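Local coordinates for Hth-type dhaklm operon transcriptional activator DHAS (Lactococcus lactis subsp. lactis il1403, PDB 2IU5), which activates transcription of the dhaKLM operon together with DhaQ in response to dihydroxyacetone, binding as a homodimer to an inverted repeat that partly overlaps the -35 promoter sequence, at the interface of chains A and B. Numbering follows the deposited sequence. Chains: chain A/B, Hth-type dhaklm operon transcriptional activator DHAS.

Contact 1: the interface of chains A and B. Residues chain A 148-149, 177, 181; chain B 148-149, 177, 180-181.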
loop_
_atom_site.group_PDB
_atom_site.type_symbol
_atom_site.label_atom_id
_atom_site.label_comp_id
_atom_site.label_asym_id
_atom_site.label_seq_id
_atom_site.Cartn_x
_atom_site.Cartn_y
_atom_site.Cartn_z
ATOM N N TYR A 148 1.093 -1.702 -8.631
ATOM C CA TYR A 148 0.804 -0.301 -8.285
ATOM C C TYR A 148 -0.627 -0.167 -7.797
ATOM O O TYR A 148 -0.881 0.343 -6.700
ATOM C CB TYR A 148 1.007 0.564 -9.524
ATOM C CG TYR A 148 0.922 2.085 -9.376
ATOM C CD1 TYR A 148 2.071 2.842 -9.188
ATOM C CD2 TYR A 148 -0.301 2.734 -9.444
ATOM C CE1 TYR A 148 1.996 4.220 -9.062
ATOM C CE2 TYR A 148 -0.404 4.121 -9.320
ATOM C CZ TYR A 148 0.760 4.844 -9.133
ATOM O OH TYR A 148 0.702 6.217 -9.006
ATOM N N ASN A 149 -1.577 -0.612 -8.608
ATOM C CA ASN A 149 -2.976 -0.511 -8.235
ATOM C C ASN A 149 -3.409 -1.410 -7.084
ATOM O O ASN A 149 -4.239 -1.000 -6.268
ATOM C CB ASN A 149 -3.835 -0.653 -9.488
ATOM C CG ASN A 149 -3.702 0.562 -10.363
ATOM O OD1 ASN A 149 -4.303 1.585 -10.062
ATOM N ND2 ASN A 149 -2.919 0.469 -11.429
ATOM N N LEU A 177 -10.355 5.341 -12.331
ATOM C CA LEU A 177 -8.908 5.463 -12.318
ATOM C C LEU A 177 -8.268 4.241 -12.989
ATOM O O LEU A 177 -7.250 4.350 -13.678
ATOM C CB LEU A 177 -8.401 5.643 -10.894
ATOM C CG LEU A 177 -8.860 6.894 -10.131
ATOM C CD1 LEU A 177 -8.166 6.859 -8.762
ATOM C CD2 LEU A 177 -8.491 8.183 -10.839
ATOM N N GLN A 181 -5.978 4.214 -16.687
ATOM C CA GLN A 181 -4.611 3.713 -16.744
ATOM C C GLN A 181 -4.520 2.632 -17.802
ATOM O O GLN A 181 -3.558 2.593 -18.578
ATOM C CB GLN A 181 -4.277 3.110 -15.395
ATOM C CG GLN A 181 -4.006 4.155 -14.349
ATOM C CD GLN A 181 -3.722 3.479 -13.046
ATOM O OE1 GLN A 181 -2.655 2.921 -12.867
ATOM N NE2 GLN A 181 -4.674 3.516 -12.132
ATOM N N TYR B 148 -4.907 7.777 -3.178
ATOM C CA TYR B 148 -4.721 6.535 -3.932
ATOM C C TYR B 148 -3.309 6.426 -4.471
ATOM O O TYR B 148 -2.647 5.417 -4.294
ATOM C CB TYR B 148 -5.715 6.537 -5.083
ATOM C CG TYR B 148 -5.833 5.279 -5.929
ATOM C CD1 TYR B 148 -6.831 4.353 -5.644
ATOM C CD2 TYR B 148 -4.973 5.033 -7.002
ATOM C CE1 TYR B 148 -6.968 3.206 -6.395
ATOM C CE2 TYR B 148 -5.093 3.878 -7.774
ATOM C CZ TYR B 148 -6.096 2.975 -7.461
ATOM O OH TYR B 148 -6.241 1.825 -8.216
ATOM N N ASN B 149 -2.851 7.481 -5.137
ATOM C CA ASN B 149 -1.546 7.430 -5.772
ATOM C C ASN B 149 -0.392 7.541 -4.799
ATOM O O ASN B 149 0.667 6.947 -5.024
ATOM C CB ASN B 149 -1.497 8.446 -6.898
ATOM C CG ASN B 149 -2.326 7.969 -8.076
ATOM O OD1 ASN B 149 -1.873 7.118 -8.846
ATOM N ND2 ASN B 149 -3.544 8.506 -8.217
ATOM N N LEU B 177 1.153 6.582 -15.564
ATOM C CA LEU B 177 -0.083 6.226 -14.857
ATOM C C LEU B 177 -0.743 7.430 -14.195
ATOM O O LEU B 177 -1.990 7.561 -14.180
ATOM C CB LEU B 177 0.153 5.120 -13.813
ATOM C CG LEU B 177 0.692 3.775 -14.309
ATOM C CD1 LEU B 177 0.821 2.756 -13.159
ATOM C CD2 LEU B 177 -0.142 3.187 -15.443
ATOM N N ALA B 180 -2.324 9.686 -16.849
ATOM C CA ALA B 180 -3.525 9.047 -17.414
ATOM C C ALA B 180 -4.762 9.288 -16.558
ATOM O O ALA B 180 -5.869 9.543 -17.065
ATOM C CB ALA B 180 -3.315 7.549 -17.550
ATOM N N GLN B 181 -4.573 9.201 -15.245
ATOM C CA GLN B 181 -5.622 9.508 -14.287
ATOM C C GLN B 181 -6.040 10.961 -14.290
ATOM O O GLN B 181 -7.224 11.259 -14.246
ATOM C CB GLN B 181 -5.198 9.091 -12.880
ATOM C CG GLN B 181 -4.907 7.609 -12.780
ATOM C CD GLN B 181 -4.346 7.255 -11.426
ATOM O OE1 GLN B 181 -5.020 7.400 -10.405
ATOM N NE2 GLN B 181 -3.094 6.791 -11.416
#

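Contact 2: the interface of chains A and B. Residues chain A 148, 151-152, 155-156, 177; chain B 148, 151-152.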
loop_
_atom_site.group_PDB
_atom_site.type_symbol
_atom_site.label_atom_id
_atom_site.label_comp_id
_atom_site.label_asym_id
_atom_site.label_seq_id
_atom_site.Cartn_x
_atom_site.Cartn_y
_atom_site.Cartn_z
ATOM N N TYR A 148 1.093 -1.702 -8.631
ATOM C CA TYR A 148 0.804 -0.301 -8.285
ATOM C C TYR A 148 -0.627 -0.167 -7.797
ATOM O O TYR A 148 -0.881 0.343 -6.700
ATOM C CB TYR A 148 1.007 0.564 -9.524
ATOM C CG TYR A 148 0.922 2.085 -9.376
ATOM C CD1 TYR A 148 2.071 2.842 -9.188
ATOM C CD2 TYR A 148 -0.301 2.734 -9.444
ATOM C CE1 TYR A 148 1.996 4.220 -9.062
ATOM C CE2 TYR A 148 -0.404 4.121 -9.320
ATOM C CZ TYR A 148 0.760 4.844 -9.133
ATOM O OH TYR A 148 0.702 6.217 -9.006
ATOM N N ALA A 151 -1.640 -2.170 -4.580
ATOM C CA ALA A 151 -1.140 -1.523 -3.361
ATOM C C ALA A 151 -2.037 -0.363 -2.965
ATOM O O ALA A 151 -2.341 -0.181 -1.778
ATOM C CB ALA A 151 0.308 -1.043 -3.539
ATOM N N ALA A 152 -2.450 0.411 -3.958
ATOM C CA ALA A 152 -3.353 1.545 -3.708
ATOM C C ALA A 152 -4.679 1.063 -3.146
ATOM O O ALA A 152 -5.133 1.551 -2.113
ATOM C CB ALA A 152 -3.590 2.334 -4.972
ATOM N N ALA A 155 -4.422 -0.383 0.418
ATOM C CA ALA A 155 -4.235 0.629 1.453
ATOM C C ALA A 155 -5.534 1.379 1.748
ATOM O O ALA A 155 -5.879 1.626 2.905
ATOM C CB ALA A 155 -3.154 1.620 1.025
ATOM N N ILE A 156 -6.245 1.739 0.688
ATOM C CA ILE A 156 -7.463 2.527 0.809
ATOM C C ILE A 156 -8.541 1.688 1.493
ATOM O O ILE A 156 -9.234 2.176 2.389
ATOM C CB ILE A 156 -7.961 2.971 -0.568
ATOM C CG1 ILE A 156 -7.025 4.038 -1.151
ATOM C CG2 ILE A 156 -9.399 3.448 -0.472
ATOM C CD1 ILE A 156 -7.084 5.337 -0.431
ATOM N N LEU A 177 -10.355 5.341 -12.331
ATOM C CA LEU A 177 -8.908 5.463 -12.318
ATOM C C LEU A 177 -8.268 4.241 -12.989
ATOM O O LEU A 177 -7.250 4.350 -13.678
ATOM C CB LEU A 177 -8.401 5.643 -10.894
ATOM C CG LEU A 177 -8.860 6.894 -10.131
ATOM C CD1 LEU A 177 -8.166 6.859 -8.762
ATOM C CD2 LEU A 177 -8.491 8.183 -10.839
ATOM N N TYR B 148 -4.907 7.777 -3.178
ATOM C CA TYR B 148 -4.721 6.535 -3.932
ATOM C C TYR B 148 -3.309 6.426 -4.471
ATOM O O TYR B 148 -2.647 5.417 -4.294
ATOM C CB TYR B 148 -5.715 6.537 -5.083
ATOM C CG TYR B 148 -5.833 5.279 -5.929
ATOM C CD1 TYR B 148 -6.831 4.353 -5.644
ATOM C CD2 TYR B 148 -4.973 5.033 -7.002
ATOM C CE1 TYR B 148 -6.968 3.206 -6.395
ATOM C CE2 TYR B 148 -5.093 3.878 -7.774
ATOM C CZ TYR B 148 -6.096 2.975 -7.461
ATOM O OH TYR B 148 -6.241 1.825 -8.216
ATOM N N ALA B 151 -0.384 6.257 -1.787
ATOM C CA ALA B 151 -0.271 4.888 -1.291
ATOM C C ALA B 151 0.430 3.981 -2.302
ATOM O O ALA B 151 1.241 3.158 -1.933
ATOM C CB ALA B 151 -1.673 4.338 -0.999
ATOM N N ALA B 152 0.106 4.134 -3.578
ATOM C CA ALA B 152 0.676 3.273 -4.612
ATOM C C ALA B 152 2.169 3.529 -4.719
ATOM O O ALA B 152 2.972 2.595 -4.673
ATOM C CB ALA B 152 0.003 3.556 -5.935
#

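Contact 1: the interface of chains A and B
The ring of A:Tyr148 carries B:Leu177 on one face and the amide oxygen of B:Asn149 at its edge. Methyl CD1 of B:Leu177 sits 3.8 Å from CG of A:Tyr148, displaced from the ring centre toward the rim. B:Asn149 OD1 lies in the plane of the ring and accepts a hydrogen bond from the phenol OH of A:Tyr148 at 2.7 Å. The hydroxyl oxygen lies in the amide's carbonyl plane, on a lone pair of OD1. Ring and amide are turned 48° from each other. The B:Tyr148 ring is framed in the same way, with CD1 of A:Leu177 over a face toward the rim and A:Asn149 OD1 at its edge, in plane. The twin bond runs from B:Tyr148 OH to A:Asn149 OD1.

Each tyrosine has CG anti to its own backbone N (chi1 -173°), which sends the ring across to the partner subunit. Each asparagine amide is held by a glutamine of its own chain. A:Gln181 NE2 donates to A:Asn149 OD1 at 2.9 Å. A:Asn149 ND2 donates back to A:Gln181 OE1 at 2.9 Å, nearly straight at the hydrogen (169°), though it meets OE1 from above the carbonyl plane and not on a lone pair. The asparagine oxygen thus accepts from two donors, one from each subunit, and the paired amides fix its rotation. A:Gln181 NE2 also reaches the backbone O of A:Leu177 at 3.1 Å, one turn earlier in helix 171-183.

The amides of A:Gln181 and B:Gln181 stack across the interface, almost parallel, with their NE2 atoms 3.7 Å apart. Their CG methylenes also touch. Each glutamine crosses the opposing leucine at about a right angle, and both methyls of B:Leu177 lie against OE1 of A:Gln181. The leucines and the aliphatic parts of the glutamines flank this polar network. The patch joins helices 139-163 and 171-183 of the two subunits and gives the homodimer of this TetR-family activator a symmetric set of directional bonds.

Contact 2: the interface of chains A and B
A:Ala152 and B:Tyr148 meet in the helix-to-helix packing of the C-terminal region, the part through which TetR-family regulators typically dimerise. The methyl CB of A:Ala152 stands over the centre of the B:Tyr148 ring, 3.4 Å from its centroid, in a CH-pi contact. Of the ring atoms, CE2 of B:Tyr148 is among the nearest to this methyl, at 3.5 Å. The same methyl also touches the backbone O of B:Tyr148 at 3.3 Å. It therefore rests against both the ring face and the tyrosine's own carbonyl oxygen. The opposite face is covered toward its rim by A:Leu177, so the ring is sandwiched between two residues of chain A. An alanine in place of B:Tyr148 would probably leave A:Ala152 and A:Leu177 without the ring they clasp and open a gap between the subunits.

B:Ala152 makes the twin contact, its CB centred over the face of the A:Tyr148 ring. Close to the two-fold axis the two alanines meet directly, with A:Ala152 CB 3.9 Å from B:Ala152 CB. The short side chains probably allow the two copies of helix 139-163 to come near each other here.

B:Ala151 has most surface buried in this patch. Its methyl meets that of A:Ala155 tip to tip, CB to CB at 3.7 Å. A:Ala155 follows A:Ala152 by three residues, just under one turn, so small residues face the partner on successive turns. A:Ile156 lies at the margin, its CD1 4.3 Å from the backbone N of B:Tyr148.

The C-alpha centres of contact 1 and contact 2 lie about 8 Å apart, and both belong to one continuous two-fold interface. They share A:Tyr148, A:Leu177 and B:Tyr148. Helix 139-163 supplies residues to both, while helix 171-183 contributes mainly to contact 1. Each shared tyrosine uses its hydroxyl and one ring face in contact 1 and the opposite face in contact 2. The polar network and the close alanine packing meet at the same rings and are probably coupled through them. This coupling probably helps fix how the two subunits sit together, and with it the relative placement of their DNA-binding domains on the inverted repeat.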